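Long-range contacts in RNA-directed RNA polymerase (Infectious pancreatic necrosis virus, PDB 3ZED), which probably replicates the viral RNA genome by adding ribonucleotides from nucleoside triphosphates to RNA with release of diphosphate, and interacts with the capsid protein VP3: residues B[202-208]-B[698-704]; B[353-357]-B[383-387]. All blocks are in the same frame, centred on the assembly; numbering follows the deposited sequence.

Contact 1 (B[202-208]-B[698-704]); sequences EQTLPIN and TPRSPKK. With K (potassium ion), chain L.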
# COMPACT_ATOMS: atom_id res chain seq x y z
N GLU B 202 -17.07 7.81 -4.43
CA GLU B 202 -17.11 8.51 -5.73
C GLU B 202 -16.41 9.87 -5.60
O GLU B 202 -15.81 10.36 -6.56
CB GLU B 202 -18.54 8.70 -6.20
CG GLU B 202 -19.15 7.46 -6.84
CD GLU B 202 -20.60 7.61 -7.29
OE1 GLU B 202 -21.20 8.67 -7.02
OE2 GLU B 202 -21.12 6.67 -7.93
N GLN B 203 -16.45 10.45 -4.38
CA GLN B 203 -15.85 11.73 -4.03
C GLN B 203 -14.41 11.59 -3.48
O GLN B 203 -13.53 12.33 -3.93
CB GLN B 203 -16.72 12.48 -3.00
CG GLN B 203 -18.19 12.71 -3.40
CD GLN B 203 -18.34 13.30 -4.79
OE1 GLN B 203 -17.60 14.23 -5.19
NE2 GLN B 203 -19.28 12.76 -5.56
N THR B 204 -14.18 10.68 -2.49
CA THR B 204 -12.88 10.51 -1.81
C THR B 204 -11.91 9.63 -2.60
O THR B 204 -10.70 9.74 -2.41
CB THR B 204 -13.08 9.95 -0.41
OG1 THR B 204 -13.53 8.60 -0.53
CG2 THR B 204 -14.08 10.77 0.41
N LEU B 205 -12.44 8.75 -3.45
CA LEU B 205 -11.60 7.90 -4.31
C LEU B 205 -12.22 7.82 -5.72
O LEU B 205 -12.73 6.76 -6.09
CB LEU B 205 -11.34 6.50 -3.72
CG LEU B 205 -10.23 5.69 -4.39
CD1 LEU B 205 -8.85 6.06 -3.88
CD2 LEU B 205 -10.45 4.24 -4.17
N PRO B 206 -12.21 8.92 -6.51
CA PRO B 206 -12.79 8.85 -7.87
C PRO B 206 -12.01 7.87 -8.74
O PRO B 206 -10.76 7.85 -8.72
CB PRO B 206 -12.65 10.28 -8.38
CG PRO B 206 -11.55 10.90 -7.58
CD PRO B 206 -11.68 10.27 -6.22
N ILE B 207 -12.74 7.01 -9.45
CA ILE B 207 -12.11 6.02 -10.32
C ILE B 207 -12.69 6.08 -11.73
O ILE B 207 -13.84 6.50 -11.92
CB ILE B 207 -12.20 4.56 -9.76
CG1 ILE B 207 -13.68 4.08 -9.58
CG2 ILE B 207 -11.34 4.38 -8.50
CD1 ILE B 207 -13.92 2.57 -9.37
N ASN B 208 -11.90 5.62 -12.70
CA ASN B 208 -12.36 5.45 -14.08
C ASN B 208 -12.53 3.96 -14.31
O ASN B 208 -12.13 3.16 -13.46
CB ASN B 208 -11.36 6.03 -15.07
CG ASN B 208 -11.42 7.52 -15.16
OD1 ASN B 208 -12.47 8.09 -15.46
ND2 ASN B 208 -10.29 8.16 -14.91
N THR B 698 -15.16 15.20 -10.40
CA THR B 698 -15.04 13.73 -10.34
C THR B 698 -15.82 13.03 -11.49
O THR B 698 -16.82 13.60 -11.96
CB THR B 698 -15.53 13.20 -8.98
OG1 THR B 698 -16.86 13.68 -8.73
CG2 THR B 698 -14.57 13.54 -7.82
N PRO B 699 -15.41 11.83 -11.95
CA PRO B 699 -16.16 11.14 -13.03
C PRO B 699 -17.63 10.84 -12.67
O PRO B 699 -18.48 10.98 -13.54
CB PRO B 699 -15.38 9.84 -13.24
CG PRO B 699 -14.02 10.11 -12.69
CD PRO B 699 -14.23 11.03 -11.54
N ARG B 700 -17.92 10.46 -11.42
CA ARG B 700 -19.29 10.20 -10.97
C ARG B 700 -19.74 11.30 -10.01
O ARG B 700 -18.91 11.84 -9.27
CB ARG B 700 -19.43 8.82 -10.31
CG ARG B 700 -18.80 7.69 -11.09
CD ARG B 700 -19.81 6.75 -11.74
NE ARG B 700 -19.11 5.75 -12.54
CZ ARG B 700 -19.69 4.80 -13.26
NH1 ARG B 700 -21.02 4.70 -13.30
NH2 ARG B 700 -18.96 3.95 -13.96
N SER B 701 -21.05 11.66 -10.05
CA SER B 701 -21.68 12.75 -9.28
C SER B 701 -20.74 13.99 -9.30
O SER B 701 -20.25 14.40 -8.25
CB SER B 701 -21.99 12.31 -7.85
OG SER B 701 -22.81 11.15 -7.83
N PRO B 702 -20.41 14.52 -10.52
CA PRO B 702 -19.44 15.62 -10.62
C PRO B 702 -19.82 16.90 -9.87
O PRO B 702 -18.94 17.54 -9.29
CB PRO B 702 -19.36 15.91 -12.12
CG PRO B 702 -19.93 14.73 -12.80
CD PRO B 702 -20.92 14.13 -11.86
N LYS B 703 -21.10 17.28 -9.91
CA LYS B 703 -21.58 18.53 -9.31
C LYS B 703 -21.74 18.42 -7.80
O LYS B 703 -21.80 19.45 -7.13
CB LYS B 703 -22.91 18.96 -9.95
N LYS B 704 -21.77 17.20 -7.25
CA LYS B 704 -21.93 16.99 -5.81
C LYS B 704 -20.61 17.06 -5.07
O LYS B 704 -19.60 16.53 -5.53
CB LYS B 704 -22.61 15.64 -5.53
CG LYS B 704 -24.05 15.55 -6.05
CD LYS B 704 -24.87 14.50 -5.30
CE LYS B 704 -25.67 15.07 -4.14
NZ LYS B 704 -26.76 15.99 -4.59
K K L . -17.99 15.85 -7.37
O HOH W 1 -15.78 17.27 -8.19

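Contact 2 (B[353-357]-B[383-387]); sequences PSLYG and VMIYA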
# COMPACT_ATOMS: atom_id res chain seq x y z
N PRO B 353 -10.96 15.20 -2.42
CA PRO B 353 -10.00 15.24 -1.29
C PRO B 353 -8.86 14.20 -1.43
O PRO B 353 -7.91 14.24 -0.65
CB PRO B 353 -10.88 14.89 -0.06
CG PRO B 353 -12.01 14.11 -0.61
CD PRO B 353 -12.26 14.64 -2.01
N SER B 354 -8.97 13.26 -2.37
CA SER B 354 -7.98 12.19 -2.55
C SER B 354 -6.58 12.69 -2.87
O SER B 354 -6.44 13.70 -3.56
CB SER B 354 -8.41 11.23 -3.66
OG SER B 354 -7.54 10.12 -3.74
N LEU B 355 -5.56 11.97 -2.37
CA LEU B 355 -4.15 12.25 -2.65
C LEU B 355 -3.53 11.09 -3.47
O LEU B 355 -2.32 11.07 -3.65
CB LEU B 355 -3.35 12.45 -1.33
CG LEU B 355 -3.49 13.81 -0.62
CD1 LEU B 355 -3.04 13.72 0.82
CD2 LEU B 355 -2.74 14.91 -1.36
N TYR B 356 -4.36 10.13 -3.98
CA TYR B 356 -3.85 8.99 -4.74
C TYR B 356 -3.00 9.44 -5.96
O TYR B 356 -3.45 10.24 -6.78
CB TYR B 356 -4.99 8.06 -5.21
CG TYR B 356 -4.46 6.85 -5.96
CD1 TYR B 356 -3.76 5.85 -5.31
CD2 TYR B 356 -4.58 6.77 -7.35
CE1 TYR B 356 -3.24 4.76 -6.01
CE2 TYR B 356 -4.07 5.68 -8.05
CZ TYR B 356 -3.41 4.67 -7.38
OH TYR B 356 -2.89 3.59 -8.06
N GLY B 357 -1.80 8.89 -6.04
CA GLY B 357 -0.85 9.17 -7.11
C GLY B 357 -0.17 10.53 -6.99
O GLY B 357 0.50 10.96 -7.93
N VAL B 383 -10.14 18.96 3.55
CA VAL B 383 -9.82 17.60 3.93
C VAL B 383 -9.09 16.93 2.77
O VAL B 383 -9.40 17.17 1.61
CB VAL B 383 -11.04 16.77 4.45
CG1 VAL B 383 -12.04 16.42 3.35
CG2 VAL B 383 -10.57 15.51 5.18
N MET B 384 -8.07 16.14 3.10
CA MET B 384 -7.27 15.36 2.14
C MET B 384 -7.10 13.97 2.68
O MET B 384 -6.95 13.80 3.90
CB MET B 384 -5.90 16.01 1.86
CG MET B 384 -6.00 17.39 1.26
SD MET B 384 -4.38 17.94 0.81
CE MET B 384 -4.61 19.68 0.71
N ILE B 385 -7.17 12.96 1.79
CA ILE B 385 -7.10 11.55 2.21
C ILE B 385 -6.12 10.77 1.37
O ILE B 385 -6.14 10.85 0.15
CB ILE B 385 -8.50 10.86 2.18
CG1 ILE B 385 -9.55 11.65 3.01
CG2 ILE B 385 -8.45 9.39 2.63
CD1 ILE B 385 -11.02 11.36 2.61
N TYR B 386 -5.31 9.96 2.04
CA TYR B 386 -4.38 9.04 1.43
C TYR B 386 -4.30 7.78 2.27
O TYR B 386 -3.56 7.77 3.26
CB TYR B 386 -2.98 9.67 1.24
CG TYR B 386 -2.08 8.80 0.38
CD1 TYR B 386 -1.30 7.79 0.94
CD2 TYR B 386 -2.03 8.98 -1.00
CE1 TYR B 386 -0.50 6.97 0.14
CE2 TYR B 386 -1.22 8.18 -1.80
CZ TYR B 386 -0.46 7.16 -1.23
OH TYR B 386 0.33 6.36 -1.99
N ALA B 387 -5.03 6.69 1.88
CA ALA B 387 -5.02 5.43 2.64
C ALA B 387 -5.32 5.72 4.14
O ALA B 387 -6.34 6.37 4.42
CB ALA B 387 -3.68 4.69 2.46
O HOH W 2 -0.13 6.96 -4.61

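Contact 1 (B[202-208]-B[698-704])
A potassium ion joins these two distant pieces of chain, an instructive case of a cation collecting ligands from segments 490 residues apart in sequence. Six ligands surround it. From the end of a helix, Gln203 contributes OE1, 2.8 Å from K; from 698-704 come Thr698 OG1 and Ser701 O, each 2.8 Å from K, Pro702 O at 2.7 Å and Lys704 O at 2.5 Å, and a water at 2.8 Å completes the set. Three carbonyl oxygens can converge because 698-704 curls around the ion, with Ser701 in left-handed backbone angles. The cation also explains why Gln203 OE1 and Lys704 O, both bound to it, lie just 3.1 Å apart. The Gln203 amide serves twice, for NE2 donates to Ser701 O at 3.3 Å, while Thr698 OG1 donates to Arg700 O at 2.8 Å within the turn. Beside the metal the contact becomes apolar, Pro206 CB meeting Pro699 CD at 3.6 Å and Thr698 CG2 at 3.8 Å. The Glu202 carboxylate passes close to Arg700, with CD 3.5 Å from Arg700 CB, but forms salt bridges with Arg425 and Lys199. The site thus ties the C-terminal end of helix 194-204 to the loop before helix 706-714, whose Val709 touches Gln203 and Lys704, while helices 412-426 and 476-493 pack against the 202-208 side.

Contact 2 (B[353-357]-B[383-387])
Side chains here sort themselves about a short parallel pairing of backbones. Ile385 N donates to Pro353 O at 2.9 Å and Leu355 N donates to Ile385 O at 2.8 Å, so Ile385 grips both neighbours of Ser354 in a single parallel beta bridge; the two pieces run only 26° apart. On one face, the Pro353 ring lies over Val383 and Ile385, its CB 3.9 Å from Val383 CG1 and its CG 4.3 Å from Ile385 CD1. On the other, Leu355, in an mt rotamer, packs between Met384 and Tyr386: its CD1 is 3.8 Å from Met384 CB and its CB 3.7 Å from Tyr386 CD2. The t rotamer of Tyr386 lays the ring along 355-357, with its edge to Leu355 O, 3.4 Å from CD2, and a water links Tyr386 OH with Gly357 N. Ser354 points away from the strand; its t rotamer lets OG accept from Tyr356 N at 3.2 Å, an ST turn. Tyr356 also turns away, and both tyrosine rings meet Phe477. The bridge extends the edge of the antiparallel sheet at strand 382-386, which forms a hairpin with strand 389-394. Ala387, with its positive phi, begins the turn carrying the Ala-Asp-Asn sequence of palm motif C, which in birnavirus polymerases precedes motif A, a permuted form of the polymerase palm.

In the fold
Followed from the N terminus, the chain first supplies 202-208, at the end of helix 194-204, and finds its partner, 698-704, only after 489 intervening residues. Contact 1 therefore closes a very long loop that spans much of the polymerase and joins the palm-family region to the C-terminal region. Contact 2 is nested inside it: a short excursion from 353-357 through helix 364-377 returns at strand 382-386, all within the palm-family region. Their centres are 13 Å apart and they touch directly, Thr204 and Gln203 packing on Pro353, Ser354 and Ile385. A local palm pairing is thus continuous with a long-range, ion-bridged closure.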